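Local coordinates for CARDB domain-containing protein (Pyrococcus furiosus, PDB 3IDU) that is of unknown function but, in its CARDB domain, binds two manganese ions at one end of an all-beta sandwich, at residues Asp27-Gly30 with Leu34-Tyr37; Tyr37-Lys42 with Thr52-Tyr57; Leu78-Thr83 with Tyr90-Thr95. All coordinates share one frame; numbering follows the deposited sequence.

Interaction 1. Residues Asp27-Gly30 with Leu34-Tyr37; sequences DVVG and LAEY
Val29 packs against Ala35 and Tyr37 in a small, buried, largely apolar contact at one edge of the beta sandwich, where the short strand 28-29 of one sheet faces the start of strand 35-43 of the other. The two segments are only a few residues apart in sequence, and a three-residue connection carries the chain from one sheet to the other. Val29 and Ala35 are the nearest backbone positions, with CA atoms 7.0 Å apart, and no hydrogen bond links the segments. A single methyl does the work. Val29 CG1 lies anti to the carbonyl carbon (chi1 -64°) and meets Ala35 CB at 3.7 Å; the same methyl comes within 3.5 Å of Tyr37 OH. The phenol approaches from the opposite direction, reaching back from farther along strand 35-43, and its hydroxyl end touches that one methyl of the valine.

Outside the two segments, Val29 also rests on Val116 and Val118 of strand 111-118, to which strand 28-29 is paired in parallel. The phenol OH is hydrogen-bonded to Pro26 O, just before segment 27-30. The chemistry is thus divided: dispersion alone joins Val29 to Ala35, while the tyrosine brings its hydroxyl into an apolar setting with the polar need met by a backbone carbonyl.

Interaction 2. Residues Tyr37-Lys42 with Thr52-Tyr57; sequences YEVHVK and TKVRVY
Val39, Val41, Val54 and Val56 interleave in the middle of the beta sandwich, joining strand 35-43 of one sheet to strand 49-58 of the other. The short segments run 149° apart, roughly antiparallel, and their axes approach to 9.7 Å, a spacing bridged by side chains, with no hydrogen bond between the segments. The valines alternate along the interface like teeth. Val39 sits between Val54 and Val56 and offers one methyl to each: its CG2 meets Val56 CG2 at 3.6 Å, the tightest touch, and its CG1 lies 4.1 Å from Val54 CG1. Val54 in turn fits between Val39 and Val41, its second methyl, CG2, lying 4.2 Å from Val41 CG2. Both middle valines owe this forked reach to the same rotamer: with CG1 anti to the backbone N (chi1 178° in Val39, 177° in Val54), the two methyls spread along the strand, and the side chains slide past each other. Val41 is turned differently, with chi1 64°, and its CG2 comes in at a slant.

On the outer face, His40 NE2 makes a weak hydrogen bond to Glu38 OE1, while His40 ND1 is hydrogen-bonded to Glu75 OE1. Phe80 lies against Val39, Leu78 and Val96 against Val54, Val21 and Leu70 against Val41, and Trp66 against Val56. Strand 35-43 runs between 19-24 and 75-82 in its sheet, and 49-58 between 88-96 and 61-70 in the other.

Interaction 3. Residues Leu78-Thr83 with Tyr90-Thr95; sequences LTFNWT and YRINAT
Trp82 turns the edge of its indole onto the face of Tyr90, a T-shaped aromatic pair that spans the two sheets of a beta sandwich, consistent with the immunoglobulin-like E-set fold to which CARDB domains belong. The six-membered ring of Trp82 and the Tyr90 ring have centroids 5.5 Å apart and planes at 77°. The leading atom is Trp82 CH2, which stands over the tyrosine face near its root, 3.8 Å from Tyr90 CG. The indole gets there because its CG is anti to the backbone N (chi1 178°), which extends the long side chain across the gap between strands whose axes are 12.0 Å apart.

Ile92, two residues further along strand 88-96, touches both Trp82 and Phe80 more loosely. Its CD1 lies 4.5 Å from Trp82 CZ3, and its CG2 lies at the same separation from Phe80 CZ. Phe80 and Trp82 alternate with outward-facing residues on their strand, and both side chains set out toward strand 88-96; no polar contact joins the two segments.

Further out, the ring of Phe80 meets that of Tyr37 with planes at about 10°, and Trp82 also lies against Tyr37. Val118 touches both Trp82 and Tyr90, while Ile58 adds to the indole's surroundings. The phenol oxygen of Tyr90 has a weak hydrogen bond to Gln86 O in the connection between the strands. The root of that side chain is also in the contact: Trp82 CH2 lies 4.0 Å from Tyr90 CB.

Overall arrangement
All three interactions join the same two sheets through side chains, without a hydrogen bond between their segments. The centres of interactions 2 and 3 are about 8 Å apart, those of interactions 1 and 3 about 10 Å, and those of interactions 1 and 2 about 17 Å. Strand 35-43 serves both interaction 1 and interaction 2, with Tyr37 common to their segments. Backbone pairing ties each to interaction 3: Ala35 O lies 2.8 Å from Trp82 N, and in the other sheet Tyr57 N lies 2.7 Å from Asn93 O, both probable hydrogen bonds. Interaction 2 lies nearest the metal end, the Val41 side chain being about 9 Å from a bound manganese ion and about 5 Å from the side chain of Leu19, a residue of one manganese site.

Interaction 1. Residues Asp27-Gly30 with Leu34-Tyr37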
loop_
_atom_site.group_PDB
_atom_site.type_symbol
_atom_site.label_atom_id
_atom_site.label_comp_id
_atom_site.label_asym_id
_atom_site.label_seq_id
_atom_site.Cartn_x
_atom_site.Cartn_y
_atom_site.Cartn_z
ATOM N N ASP A 27 14.336 -2.449 4.953
ATOM C CA ASP A 27 14.296 -3.787 4.384
ATOM C C ASP A 27 15.033 -4.762 5.299
ATOM O O ASP A 27 15.083 -5.966 5.042
ATOM C CB ASP A 27 14.924 -3.789 2.985
ATOM C CG ASP A 27 16.341 -3.241 2.975
ATOM O OD1 ASP A 27 16.547 -2.103 3.447
ATOM O OD2 ASP A 27 17.249 -3.947 2.488
ATOM N N VAL A 28 15.602 -4.223 6.372
ATOM C CA VAL A 28 16.330 -5.019 7.351
ATOM C C VAL A 28 16.066 -4.444 8.736
ATOM O O VAL A 28 16.345 -3.274 8.990
ATOM C CB VAL A 28 17.848 -4.990 7.082
ATOM C CG1 VAL A 28 18.569 -5.854 8.103
ATOM C CG2 VAL A 28 18.137 -5.481 5.672
ATOM N N VAL A 29 15.519 -5.269 9.624
ATOM C CA VAL A 29 15.214 -4.833 10.982
ATOM C C VAL A 29 15.707 -5.835 12.020
ATOM O O VAL A 29 15.884 -7.016 11.721
ATOM C CB VAL A 29 13.693 -4.635 11.175
ATOM C CG1 VAL A 29 13.195 -3.510 10.282
ATOM C CG2 VAL A 29 12.961 -5.926 10.859
ATOM N N GLY A 30 15.926 -5.354 13.240
ATOM C CA GLY A 30 16.395 -6.221 14.307
ATOM C C GLY A 30 15.274 -6.689 15.216
ATOM O O GLY A 30 14.338 -5.939 15.502
ATOM N N LEU A 34 11.601 -1.451 17.253
ATOM C CA LEU A 34 10.529 -0.686 16.625
ATOM C C LEU A 34 10.904 -0.265 15.209
ATOM O O LEU A 34 11.930 0.378 14.996
ATOM C CB LEU A 34 10.214 0.560 17.457
ATOM C CG LEU A 34 9.136 1.499 16.906
ATOM C CD1 LEU A 34 7.801 0.773 16.859
ATOM C CD2 LEU A 34 9.037 2.742 17.779
ATOM N N ALA A 35 10.067 -0.633 14.245
ATOM C CA ALA A 35 10.303 -0.280 12.850
ATOM C C ALA A 35 9.086 0.472 12.315
ATOM O O ALA A 35 7.945 0.082 12.565
ATOM C CB ALA A 35 10.557 -1.537 12.024
ATOM N N GLU A 36 9.334 1.550 11.579
ATOM C CA GLU A 36 8.252 2.354 11.025
ATOM C C GLU A 36 8.172 2.221 9.507
ATOM O O GLU A 36 9.159 2.435 8.802
ATOM C CB GLU A 36 8.446 3.824 11.414
ATOM C CG GLU A 36 8.502 4.058 12.922
ATOM C CD GLU A 36 8.744 5.511 13.294
ATOM O OE1 GLU A 36 8.816 5.810 14.505
ATOM O OE2 GLU A 36 8.864 6.353 12.380
ATOM N N TYR A 37 6.992 1.860 9.011
ATOM C CA TYR A 37 6.785 1.707 7.576
ATOM C C TYR A 37 5.724 2.666 7.077
ATOM O O TYR A 37 4.926 3.179 7.855
ATOM C CB TYR A 37 6.362 0.277 7.232
ATOM C CG TYR A 37 7.451 -0.750 7.428
ATOM C CD1 TYR A 37 7.713 -1.291 8.687
ATOM C CD2 TYR A 37 8.243 -1.156 6.357
ATOM C CE1 TYR A 37 8.743 -2.217 8.870
ATOM C CE2 TYR A 37 9.272 -2.076 6.529
ATOM C CZ TYR A 37 9.518 -2.601 7.786
ATOM O OH TYR A 37 10.545 -3.500 7.955
#

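Interaction 2. Residues Tyr37-Lys42 with Thr52-Tyr57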
loop_
_atom_site.group_PDB
_atom_site.type_symbol
_atom_site.label_atom_id
_atom_site.label_comp_id
_atom_site.label_asym_id
_atom_site.label_seq_id
_atom_site.Cartn_x
_atom_site.Cartn_y
_atom_site.Cartn_z
ATOM N N TYR A 37 6.992 1.860 9.011
ATOM C CA TYR A 37 6.785 1.707 7.576
ATOM C C TYR A 37 5.724 2.666 7.077
ATOM O O TYR A 37 4.926 3.179 7.855
ATOM C CB TYR A 37 6.362 0.277 7.232
ATOM C CG TYR A 37 7.451 -0.750 7.428
ATOM C CD1 TYR A 37 7.713 -1.291 8.687
ATOM C CD2 TYR A 37 8.243 -1.156 6.357
ATOM C CE1 TYR A 37 8.743 -2.217 8.870
ATOM C CE2 TYR A 37 9.272 -2.076 6.529
ATOM C CZ TYR A 37 9.518 -2.601 7.786
ATOM O OH TYR A 37 10.545 -3.500 7.955
ATOM N N GLU A 38 5.724 2.914 5.773
ATOM C CA GLU A 38 4.737 3.805 5.188
ATOM C C GLU A 38 4.066 3.143 4.000
ATOM O O GLU A 38 4.722 2.516 3.167
ATOM C CB GLU A 38 5.384 5.114 4.726
ATOM C CG GLU A 38 6.177 5.842 5.799
ATOM C CD GLU A 38 6.650 7.206 5.340
ATOM O OE1 GLU A 38 7.199 7.301 4.222
ATOM O OE2 GLU A 38 6.479 8.183 6.100
ATOM N N VAL A 39 2.748 3.276 3.939
ATOM C CA VAL A 39 1.990 2.730 2.830
ATOM C C VAL A 39 1.535 3.942 2.026
ATOM O O VAL A 39 0.789 4.779 2.528
ATOM C CB VAL A 39 0.761 1.935 3.317
ATOM C CG1 VAL A 39 -0.032 1.433 2.120
ATOM C CG2 VAL A 39 1.214 0.752 4.181
ATOM N N HIS A 40 2.024 4.051 0.795
ATOM C CA HIS A 40 1.666 5.158 -0.082
ATOM C C HIS A 40 0.520 4.722 -0.991
ATOM O O HIS A 40 0.706 3.887 -1.873
ATOM C CB HIS A 40 2.873 5.577 -0.930
ATOM C CG HIS A 40 3.983 6.193 -0.136
ATOM N ND1 HIS A 40 4.449 7.468 -0.374
ATOM C CD2 HIS A 40 4.696 5.722 0.915
ATOM C CE1 HIS A 40 5.399 7.757 0.498
ATOM N NE2 HIS A 40 5.568 6.715 1.292
ATOM N N VAL A 41 -0.665 5.282 -0.762
ATOM C CA VAL A 41 -1.837 4.941 -1.566
ATOM C C VAL A 41 -2.156 6.133 -2.461
ATOM O O VAL A 41 -2.267 7.267 -1.988
ATOM C CB VAL A 41 -3.050 4.587 -0.661
ATOM C CG1 VAL A 41 -3.472 5.799 0.156
ATOM C CG2 VAL A 41 -4.206 4.072 -1.504
ATOM N N LYS A 42 -2.290 5.883 -3.761
ATOM C CA LYS A 42 -2.561 6.965 -4.696
ATOM C C LYS A 42 -3.731 6.676 -5.619
ATOM O O LYS A 42 -4.084 5.521 -5.855
ATOM C CB LYS A 42 -1.314 7.224 -5.548
ATOM C CG LYS A 42 -0.023 7.224 -4.738
ATOM C CD LYS A 42 1.226 7.209 -5.606
ATOM C CE LYS A 42 1.501 8.567 -6.229
ATOM N NZ LYS A 42 2.849 8.609 -6.884
ATOM N N THR A 52 -12.503 3.358 0.170
ATOM C CA THR A 52 -11.922 2.089 -0.235
ATOM C C THR A 52 -11.071 1.577 0.912
ATOM O O THR A 52 -10.618 2.345 1.765
ATOM C CB THR A 52 -11.055 2.197 -1.509
ATOM O OG1 THR A 52 -10.723 0.875 -1.966
ATOM C CG2 THR A 52 -9.771 2.954 -1.230
ATOM N N LYS A 53 -10.867 0.268 0.942
ATOM C CA LYS A 53 -10.094 -0.338 2.009
ATOM C C LYS A 53 -8.648 -0.627 1.633
ATOM O O LYS A 53 -8.350 -1.066 0.522
ATOM C CB LYS A 53 -10.780 -1.630 2.467
ATOM C CG LYS A 53 -12.200 -1.426 2.998
ATOM C CD LYS A 53 -12.815 -2.733 3.480
ATOM C CE LYS A 53 -14.214 -2.525 4.049
ATOM N NZ LYS A 53 -14.835 -3.801 4.520
ATOM N N VAL A 54 -7.755 -0.363 2.577
ATOM C CA VAL A 54 -6.339 -0.628 2.396
ATOM C C VAL A 54 -5.995 -1.631 3.497
ATOM O O VAL A 54 -6.446 -1.493 4.641
ATOM C CB VAL A 54 -5.488 0.656 2.567
ATOM C CG1 VAL A 54 -4.002 0.326 2.442
ATOM C CG2 VAL A 54 -5.886 1.679 1.510
ATOM N N ARG A 55 -5.214 -2.643 3.146
ATOM C CA ARG A 55 -4.834 -3.671 4.094
ATOM C C ARG A 55 -3.352 -3.990 3.989
ATOM O O ARG A 55 -2.768 -3.957 2.901
ATOM C CB ARG A 55 -5.646 -4.953 3.843
ATOM C CG ARG A 55 -7.171 -4.788 3.907
ATOM C CD ARG A 55 -7.880 -6.119 3.643
ATOM N NE ARG A 55 -9.343 -6.052 3.727
ATOM C CZ ARG A 55 -10.141 -5.571 2.776
ATOM N NH1 ARG A 55 -9.633 -5.098 1.648
ATOM N NH2 ARG A 55 -11.458 -5.584 2.943
ATOM N N VAL A 56 -2.745 -4.275 5.135
ATOM C CA VAL A 56 -1.339 -4.651 5.188
ATOM C C VAL A 56 -1.281 -6.048 5.795
ATOM O O VAL A 56 -1.931 -6.332 6.801
ATOM C CB VAL A 56 -0.499 -3.662 6.043
ATOM C CG1 VAL A 56 0.835 -4.301 6.426
ATOM C CG2 VAL A 56 -0.236 -2.395 5.246
ATOM N N TYR A 57 -0.510 -6.913 5.147
ATOM C CA TYR A 57 -0.327 -8.296 5.558
ATOM C C TYR A 57 1.149 -8.546 5.800
ATOM O O TYR A 57 2.002 -7.964 5.131
ATOM C CB TYR A 57 -0.766 -9.252 4.447
ATOM C CG TYR A 57 -2.214 -9.169 4.037
ATOM C CD1 TYR A 57 -3.173 -9.979 4.639
ATOM C CD2 TYR A 57 -2.625 -8.302 3.025
ATOM C CE1 TYR A 57 -4.501 -9.935 4.244
ATOM C CE2 TYR A 57 -3.954 -8.251 2.625
ATOM C CZ TYR A 57 -4.887 -9.069 3.238
ATOM O OH TYR A 57 -6.202 -9.014 2.839
#

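Interaction 3. Residues Leu78-Thr83 with Tyr90-Thr95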
loop_
_atom_site.group_PDB
_atom_site.type_symbol
_atom_site.label_atom_id
_atom_site.label_comp_id
_atom_site.label_asym_id
_atom_site.label_seq_id
_atom_site.Cartn_x
_atom_site.Cartn_y
_atom_site.Cartn_z
ATOM N N LEU A 78 0.005 6.324 4.678
ATOM C CA LEU A 78 -0.511 5.636 5.849
ATOM C C LEU A 78 0.695 5.060 6.565
ATOM O O LEU A 78 1.639 4.601 5.926
ATOM C CB LEU A 78 -1.445 4.506 5.421
ATOM C CG LEU A 78 -2.569 4.888 4.456
ATOM C CD1 LEU A 78 -3.425 3.661 4.190
ATOM C CD2 LEU A 78 -3.408 6.010 5.049
ATOM N N THR A 79 0.679 5.081 7.887
ATOM C CA THR A 79 1.814 4.556 8.621
ATOM C C THR A 79 1.422 3.450 9.578
ATOM O O THR A 79 0.264 3.334 9.981
ATOM C CB THR A 79 2.508 5.662 9.433
ATOM O OG1 THR A 79 1.584 6.195 10.389
ATOM C CG2 THR A 79 2.985 6.776 8.515
ATOM N N PHE A 80 2.398 2.625 9.922
ATOM C CA PHE A 80 2.186 1.545 10.872
ATOM C C PHE A 80 3.537 1.125 11.423
ATOM O O PHE A 80 4.532 1.076 10.693
ATOM C CB PHE A 80 1.468 0.348 10.221
ATOM C CG PHE A 80 2.299 -0.403 9.214
ATOM C CD1 PHE A 80 2.299 -0.030 7.872
ATOM C CD2 PHE A 80 3.071 -1.497 9.607
ATOM C CE1 PHE A 80 3.053 -0.738 6.934
ATOM C CE2 PHE A 80 3.830 -2.211 8.678
ATOM C CZ PHE A 80 3.820 -1.831 7.338
ATOM N N ASN A 81 3.577 0.850 12.720
ATOM C CA ASN A 81 4.815 0.424 13.355
ATOM C C ASN A 81 4.799 -1.087 13.495
ATOM O O ASN A 81 3.739 -1.699 13.618
ATOM C CB ASN A 81 4.967 1.063 14.738
ATOM C CG ASN A 81 4.912 2.579 14.692
ATOM O OD1 ASN A 81 5.417 3.207 13.756
ATOM N ND2 ASN A 81 4.309 3.178 15.716
ATOM N N TRP A 82 5.982 -1.686 13.468
ATOM C CA TRP A 82 6.102 -3.126 13.602
ATOM C C TRP A 82 7.351 -3.502 14.386
ATOM O O TRP A 82 8.471 -3.166 13.996
ATOM C CB TRP A 82 6.140 -3.788 12.224
ATOM C CG TRP A 82 6.306 -5.279 12.281
ATOM C CD1 TRP A 82 5.670 -6.145 13.126
ATOM C CD2 TRP A 82 7.125 -6.083 11.426
ATOM N NE1 TRP A 82 6.040 -7.440 12.847
ATOM C CE2 TRP A 82 6.933 -7.431 11.807
ATOM C CE3 TRP A 82 8.003 -5.797 10.373
ATOM C CZ2 TRP A 82 7.585 -8.491 11.171
ATOM C CZ3 TRP A 82 8.652 -6.850 9.737
ATOM C CH2 TRP A 82 8.438 -8.183 10.141
ATOM N N THR A 83 7.142 -4.203 15.494
ATOM C CA THR A 83 8.237 -4.647 16.341
ATOM C C THR A 83 8.305 -6.169 16.275
ATOM O O THR A 83 7.603 -6.859 17.019
ATOM C CB THR A 83 8.016 -4.220 17.805
ATOM O OG1 THR A 83 7.741 -2.813 17.856
ATOM C CG2 THR A 83 9.258 -4.515 18.633
ATOM N N TYR A 90 10.645 -12.023 6.083
ATOM C CA TYR A 90 9.217 -11.738 6.075
ATOM C C TYR A 90 8.788 -10.980 4.822
ATOM O O TYR A 90 9.531 -10.148 4.303
ATOM C CB TYR A 90 8.849 -10.922 7.318
ATOM C CG TYR A 90 9.057 -11.654 8.625
ATOM C CD1 TYR A 90 7.999 -12.304 9.259
ATOM C CD2 TYR A 90 10.313 -11.701 9.229
ATOM C CE1 TYR A 90 8.183 -12.982 10.462
ATOM C CE2 TYR A 90 10.512 -12.377 10.432
ATOM C CZ TYR A 90 9.444 -13.013 11.043
ATOM O OH TYR A 90 9.635 -13.679 12.234
ATOM N N ARG A 91 7.585 -11.278 4.339
ATOM C CA ARG A 91 7.039 -10.616 3.157
ATOM C C ARG A 91 5.857 -9.739 3.556
ATOM O O ARG A 91 4.866 -10.226 4.100
ATOM C CB ARG A 91 6.585 -11.654 2.125
ATOM C CG ARG A 91 5.862 -11.053 0.920
ATOM C CD ARG A 91 5.477 -12.113 -0.116
ATOM N NE ARG A 91 6.642 -12.773 -0.706
ATOM C CZ ARG A 91 7.241 -13.851 -0.203
ATOM N NH1 ARG A 91 6.787 -14.408 0.912
ATOM N NH2 ARG A 91 8.296 -14.374 -0.817
ATOM N N ILE A 92 5.973 -8.441 3.305
ATOM C CA ILE A 92 4.898 -7.510 3.630
ATOM C C ILE A 92 4.103 -7.248 2.355
ATOM O O ILE A 92 4.679 -6.964 1.307
ATOM C CB ILE A 92 5.437 -6.143 4.152
ATOM C CG1 ILE A 92 6.156 -6.320 5.494
ATOM C CG2 ILE A 92 4.279 -5.174 4.379
ATOM C CD1 ILE A 92 7.355 -7.225 5.455
ATOM N N ASN A 93 2.783 -7.369 2.444
ATOM C CA ASN A 93 1.922 -7.110 1.306
ATOM C C ASN A 93 0.969 -5.996 1.687
ATOM O O ASN A 93 0.543 -5.894 2.834
ATOM C CB ASN A 93 1.093 -8.346 0.916
ATOM C CG ASN A 93 1.882 -9.360 0.104
ATOM O OD1 ASN A 93 2.081 -10.494 0.535
ATOM N ND2 ASN A 93 2.328 -8.956 -1.080
ATOM N N ALA A 94 0.652 -5.147 0.718
ATOM C CA ALA A 94 -0.285 -4.062 0.942
ATOM C C ALA A 94 -1.263 -4.136 -0.218
ATOM O O ALA A 94 -0.862 -4.345 -1.363
ATOM C CB ALA A 94 0.438 -2.724 0.951
ATOM N N THR A 95 -2.548 -3.998 0.076
ATOM C CA THR A 95 -3.554 -4.055 -0.975
ATOM C C THR A 95 -4.555 -2.924 -0.836
ATOM O O THR A 95 -4.811 -2.436 0.265
ATOM C CB THR A 95 -4.352 -5.376 -0.935
ATOM O OG1 THR A 95 -5.210 -5.383 0.216
ATOM C CG2 THR A 95 -3.410 -6.571 -0.855
#